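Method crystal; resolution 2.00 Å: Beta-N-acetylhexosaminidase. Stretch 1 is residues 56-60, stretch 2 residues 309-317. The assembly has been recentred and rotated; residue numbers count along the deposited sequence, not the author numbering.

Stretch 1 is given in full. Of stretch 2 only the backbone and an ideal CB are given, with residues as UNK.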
ATOM      1  N   GLY B  56      20.844  13.503  -6.801  1.00 20.91           N
ATOM      2  CA  GLY B  56      21.420  12.730  -7.894  1.00 18.08           C
ATOM      3  C   GLY B  56      20.658  11.473  -8.301  1.00 17.34           C
ATOM      4  O   GLY B  56      19.506  11.267  -7.924  1.00 21.03           O
ATOM      5  N   ARG B  57      21.291  10.645  -9.112  1.00 19.61           N
ATOM      6  CA  ARG B  57      20.688   9.398  -9.580  1.00 23.54           C
ATOM      7  C   ARG B  57      21.055   8.264  -8.643  1.00 17.82           C
ATOM      8  O   ARG B  57      22.225   8.126  -8.278  1.00 15.16           O
ATOM      9  CB  ARG B  57      21.160   9.055 -11.002  1.00 28.85           C
ATOM     10  CG  ARG B  57      20.759  10.047 -12.100  1.00 33.07           C
ATOM     11  CD  ARG B  57      21.399   9.644 -13.439  1.00 40.91           C
ATOM     12  NE  ARG B  57      22.835   9.367 -13.302  1.00 43.65           N
ATOM     13  CZ  ARG B  57      23.541   8.580 -14.118  1.00 51.35           C
ATOM     14  NH1 ARG B  57      22.945   7.966 -15.139  1.00 48.51           N
ATOM     15  NH2 ARG B  57      24.846   8.396 -13.913  1.00 51.25           N
ATOM     16  N   PHE B  58      20.057   7.483  -8.221  1.00 11.12           N
ATOM     17  CA  PHE B  58      20.297   6.342  -7.369  1.00  8.66           C
ATOM     18  C   PHE B  58      19.521   5.166  -7.933  1.00 10.60           C
ATOM     19  O   PHE B  58      18.437   5.355  -8.470  1.00 10.17           O
ATOM     20  CB  PHE B  58      19.835   6.573  -5.934  1.00  7.85           C
ATOM     21  CG  PHE B  58      20.441   7.758  -5.267  1.00 10.60           C
ATOM     22  CD1 PHE B  58      19.809   9.020  -5.342  1.00 12.85           C
ATOM     23  CD2 PHE B  58      21.607   7.616  -4.506  1.00  8.18           C
ATOM     24  CE1 PHE B  58      20.341  10.119  -4.679  1.00 11.76           C
ATOM     25  CE2 PHE B  58      22.150   8.699  -3.848  1.00 10.41           C
ATOM     26  CZ  PHE B  58      21.518   9.973  -3.925  1.00 12.93           C
ATOM     27  N   ILE B  59      20.066   3.960  -7.779  1.00  8.98           N
ATOM     28  CA  ILE B  59      19.299   2.735  -7.887  1.00  9.49           C
ATOM     29  C   ILE B  59      18.651   2.515  -6.522  1.00 10.42           C
ATOM     30  O   ILE B  59      19.368   2.439  -5.508  1.00  8.82           O
ATOM     31  CB  ILE B  59      20.198   1.512  -8.260  1.00 10.10           C
ATOM     32  CG1 ILE B  59      20.997   1.830  -9.523  1.00 12.34           C
ATOM     33  CG2 ILE B  59      19.334   0.252  -8.447  1.00  6.86           C
ATOM     34  CD1 ILE B  59      22.087   0.853  -9.814  1.00 10.38           C
ATOM     35  N   VAL B  60      17.315   2.424  -6.494  1.00 10.73           N
ATOM     36  CA  VAL B  60      16.556   2.334  -5.248  1.00 10.24           C
ATOM     37  C   VAL B  60      15.820   1.009  -5.209  1.00 10.35           C
ATOM     38  O   VAL B  60      15.015   0.717  -6.113  1.00 11.40           O
ATOM     39  CB  VAL B  60      15.492   3.497  -5.080  1.00 10.33           C
ATOM     40  CG1 VAL B  60      14.705   3.354  -3.751  1.00  7.35           C
ATOM     41  CG2 VAL B  60      16.161   4.865  -5.171  1.00 10.15           C
ATOM     42  N   UNK B 309      27.476   0.285 -13.864  1.00 19.12           N
ATOM     43  CA  UNK B 309      26.553   0.984 -12.998  1.00 20.21           C
ATOM     44  C   UNK B 309      25.952   2.203 -13.689  1.00 21.28           C
ATOM     45  O   UNK B 309      24.744   2.441 -13.604  1.00 23.59           O
ATOM     46  CB  UNK B 309      27.259   1.402 -11.706  1.00 20.21           C
ATOM     47  N   UNK B 310      26.782   2.952 -14.407  1.00 23.51           N
ATOM     48  CA  UNK B 310      26.280   4.131 -15.125  1.00 22.73           C
ATOM     49  C   UNK B 310      25.267   3.737 -16.201  1.00 26.39           C
ATOM     50  O   UNK B 310      24.232   4.389 -16.372  1.00 29.94           O
ATOM     51  CB  UNK B 310      27.441   4.901 -15.759  1.00 22.73           C
ATOM     52  N   UNK B 311      25.536   2.657 -16.915  1.00 23.60           N
ATOM     53  CA  UNK B 311      24.535   2.203 -17.871  1.00 27.28           C
ATOM     54  C   UNK B 311      23.209   1.919 -17.141  1.00 28.15           C
ATOM     55  O   UNK B 311      22.162   2.436 -17.561  1.00 26.47           O
ATOM     56  CB  UNK B 311      25.026   0.957 -18.610  1.00 27.28           C
ATOM     57  N   UNK B 312      23.241   1.176 -16.026  1.00 27.00           N
ATOM     58  CA  UNK B 312      21.979   0.859 -15.323  1.00 28.07           C
ATOM     59  C   UNK B 312      21.265   2.131 -14.837  1.00 26.25           C
ATOM     60  O   UNK B 312      20.051   2.279 -15.000  1.00 27.39           O
ATOM     61  CB  UNK B 312      22.256  -0.063 -14.133  1.00 28.07           C
ATOM     62  N   UNK B 313      22.026   3.017 -14.203  1.00 26.43           N
ATOM     63  CA  UNK B 313      21.526   4.281 -13.719  1.00 21.83           C
ATOM     64  C   UNK B 313      20.809   5.017 -14.824  1.00 32.19           C
ATOM     65  O   UNK B 313      19.673   5.476 -14.647  1.00 33.27           O
ATOM     66  CB  UNK B 313      22.663   5.134 -13.154  1.00 21.83           C
ATOM     67  N   UNK B 314      21.445   5.090 -15.985  1.00 34.24           N
ATOM     68  CA  UNK B 314      20.850   5.815 -17.105  1.00 37.79           C
ATOM     69  C   UNK B 314      19.553   5.139 -17.541  1.00 39.44           C
ATOM     70  O   UNK B 314      18.581   5.811 -17.906  1.00 43.01           O
ATOM     71  CB  UNK B 314      21.830   5.896 -18.277  1.00 37.79           C
ATOM     72  N   UNK B 315      19.512   3.813 -17.440  1.00 38.44           N
ATOM     73  CA  UNK B 315      18.325   3.051 -17.853  1.00 43.40           C
ATOM     74  C   UNK B 315      17.039   3.372 -17.042  1.00 46.04           C
ATOM     75  O   UNK B 315      15.941   2.956 -17.420  1.00 45.99           O
ATOM     76  CB  UNK B 315      18.632   1.557 -17.732  1.00 43.40           C
ATOM     77  N   UNK B 316      17.177   4.094 -15.934  1.00 47.75           N
ATOM     78  CA  UNK B 316      16.077   4.251 -14.972  1.00 49.13           C
ATOM     79  C   UNK B 316      15.212   5.510 -15.052  1.00 51.28           C
ATOM     80  O   UNK B 316      14.277   5.643 -14.273  1.00 59.88           O
ATOM     81  CB  UNK B 316      16.671   4.192 -13.563  1.00 49.13           C
ATOM     82  N   UNK B 317      15.525   6.412 -15.978  1.00 55.74           N
ATOM     83  CA  UNK B 317      14.832   7.707 -16.149  1.00 61.42           C
ATOM     84  C   UNK B 317      13.347   7.757 -15.707  1.00 62.09           C
ATOM     85  O   UNK B 317      12.461   7.686 -16.564  1.00 64.04           O
ATOM     86  CB  UNK B 317      14.905   8.100 -17.626  1.00 61.42           C
TER

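Position 309 has helical backbone angles, and its CA-to-CB bond points sideways, with nothing of stretch 1 within 5.5 Å of the ideal CB. The visible atoms therefore constrain it little, and many helix-compatible residues would do. The deposited residue is Val-309, in the t rotamer, which stays at the margin of the contact.

At position 310 the CA-to-CB bond is again sideways, but the ideal CB lies 4.7 Å from Arg-57 NH2. A positive charge so near favours an acid, Asp or Glu, although Asn or Gln could also offer an oxygen. The residue is Asp-310, whose OD1 forms a salt bridge with Arg-57 NH2 at 3.4 Å, a rather long one; OD1 also has a hydrogen-bond partner elsewhere in the structure.

Position 311 points away from stretch 1 and, as far as it is concerned, could be any residue at ease in a helix. It is Glu-311.

Position 312 points sideways, its ideal CB 4.4 Å from Ile-59 CD1. An apolar beginning to the side chain suits this neighbour, whatever follows, so aliphatic and aromatic residues both qualify. In Tyr-312 the contact is made by CB, 4.4 Å from Ile-59 CD1, while the ring leads away.

Position 313 faces stretch 1 directly: its CA is 6.4 Å from Ile-59 CA, and its ideal CB is 3.5 Å from Arg-57 NH1 and 5.2 Å from Ile-59 CG1. The guanidinium can lie against carbon, and beyond it Ile-59 offers an apolar surface, so Leu, Ile or Met are natural candidates. Leu-313 does both jobs. Its CB sits over one face of the guanidinium, and CD2 reaches 3.5 Å from Ile-59 CG1, also packing against the Phe-58 backbone.

Position 314 points away overall, yet its ideal CB is 3.9 Å from Arg-57 NH1. A short side chain carrying an acceptor, such as Ser, Thr or Asp, could use that donor. Ser-314 OG accepts a weak hydrogen bond of 2.9 Å from Arg-57 NH1, at the guanidinium edge, and donates to the helical carbonyl Asp-310 O at 3.1 Å.

Positions 314 to 317 form a type I turn. Position 315 is out of reach, and small or polar residues suit it; it is Ala-315. Position 316 points toward stretch 1 with open space before it, inviting a longer apolar chain such as Leu or Met. Leu-316 extends CD1 to 4.1 Å from Ile-59 CG1. Position 317 points away and is unconstrained here; Glu-317 is poorly ordered.

Stretch 2 309-317: VDEYLSALE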
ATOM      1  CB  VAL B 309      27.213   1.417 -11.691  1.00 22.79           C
ATOM      2  CG1 VAL B 309      26.287   2.387 -10.929  1.00 23.14           C
ATOM      3  CG2 VAL B 309      27.535   0.213 -10.858  1.00 15.94           C
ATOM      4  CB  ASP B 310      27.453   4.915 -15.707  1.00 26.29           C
ATOM      5  CG  ASP B 310      28.056   5.871 -14.693  1.00 30.90           C
ATOM      6  OD1 ASP B 310      27.394   6.127 -13.656  1.00 27.50           O
ATOM      7  OD2 ASP B 310      29.207   6.324 -14.894  1.00 31.58           O
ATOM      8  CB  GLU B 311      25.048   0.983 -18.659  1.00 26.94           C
ATOM      9  CG  GLU B 311      26.173   1.400 -19.632  1.00 35.16           C
ATOM     10  CD  GLU B 311      26.971   0.224 -20.239  1.00 43.36           C
ATOM     11  OE1 GLU B 311      27.775   0.474 -21.177  1.00 46.77           O
ATOM     12  OE2 GLU B 311      26.840  -0.933 -19.759  1.00 41.79           O
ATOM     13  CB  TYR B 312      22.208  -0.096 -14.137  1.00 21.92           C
ATOM     14  CG  TYR B 312      22.255  -1.558 -14.573  1.00 24.58           C
ATOM     15  CD1 TYR B 312      23.284  -2.016 -15.396  1.00 21.83           C
ATOM     16  CD2 TYR B 312      21.256  -2.473 -14.201  1.00 21.51           C
ATOM     17  CE1 TYR B 312      23.339  -3.361 -15.832  1.00 23.07           C
ATOM     18  CE2 TYR B 312      21.297  -3.827 -14.643  1.00 17.66           C
ATOM     19  CZ  TYR B 312      22.351  -4.266 -15.458  1.00 19.41           C
ATOM     20  OH  TYR B 312      22.439  -5.602 -15.900  1.00 15.63           O
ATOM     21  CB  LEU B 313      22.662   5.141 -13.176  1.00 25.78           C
ATOM     22  CG  LEU B 313      23.149   4.752 -11.779  1.00 23.04           C
ATOM     23  CD1 LEU B 313      24.357   5.548 -11.331  1.00 28.13           C
ATOM     24  CD2 LEU B 313      21.990   4.960 -10.804  1.00 19.71           C
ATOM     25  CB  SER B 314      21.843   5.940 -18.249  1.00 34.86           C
ATOM     26  OG  SER B 314      22.900   6.799 -17.839  1.00 39.61           O
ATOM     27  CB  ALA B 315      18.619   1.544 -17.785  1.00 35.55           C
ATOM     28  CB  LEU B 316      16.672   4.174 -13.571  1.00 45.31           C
ATOM     29  CG  LEU B 316      17.433   2.864 -13.375  1.00 36.12           C
ATOM     30  CD1 LEU B 316      17.868   2.690 -11.952  1.00 27.91           C
ATOM     31  CD2 LEU B 316      16.577   1.667 -13.809  1.00 34.87           C
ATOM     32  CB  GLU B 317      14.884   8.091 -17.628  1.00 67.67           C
ATOM     33  CG  GLU B 317      16.263   8.135 -18.265  1.00 69.29           C
ATOM     34  CD  GLU B 317      16.216   8.714 -19.675  1.00 74.00           C
ATOM     35  OE1 GLU B 317      15.196   9.360 -20.027  1.00 71.40           O
ATOM     36  OE2 GLU B 317      17.212   8.558 -20.422  1.00 73.38           O
TER
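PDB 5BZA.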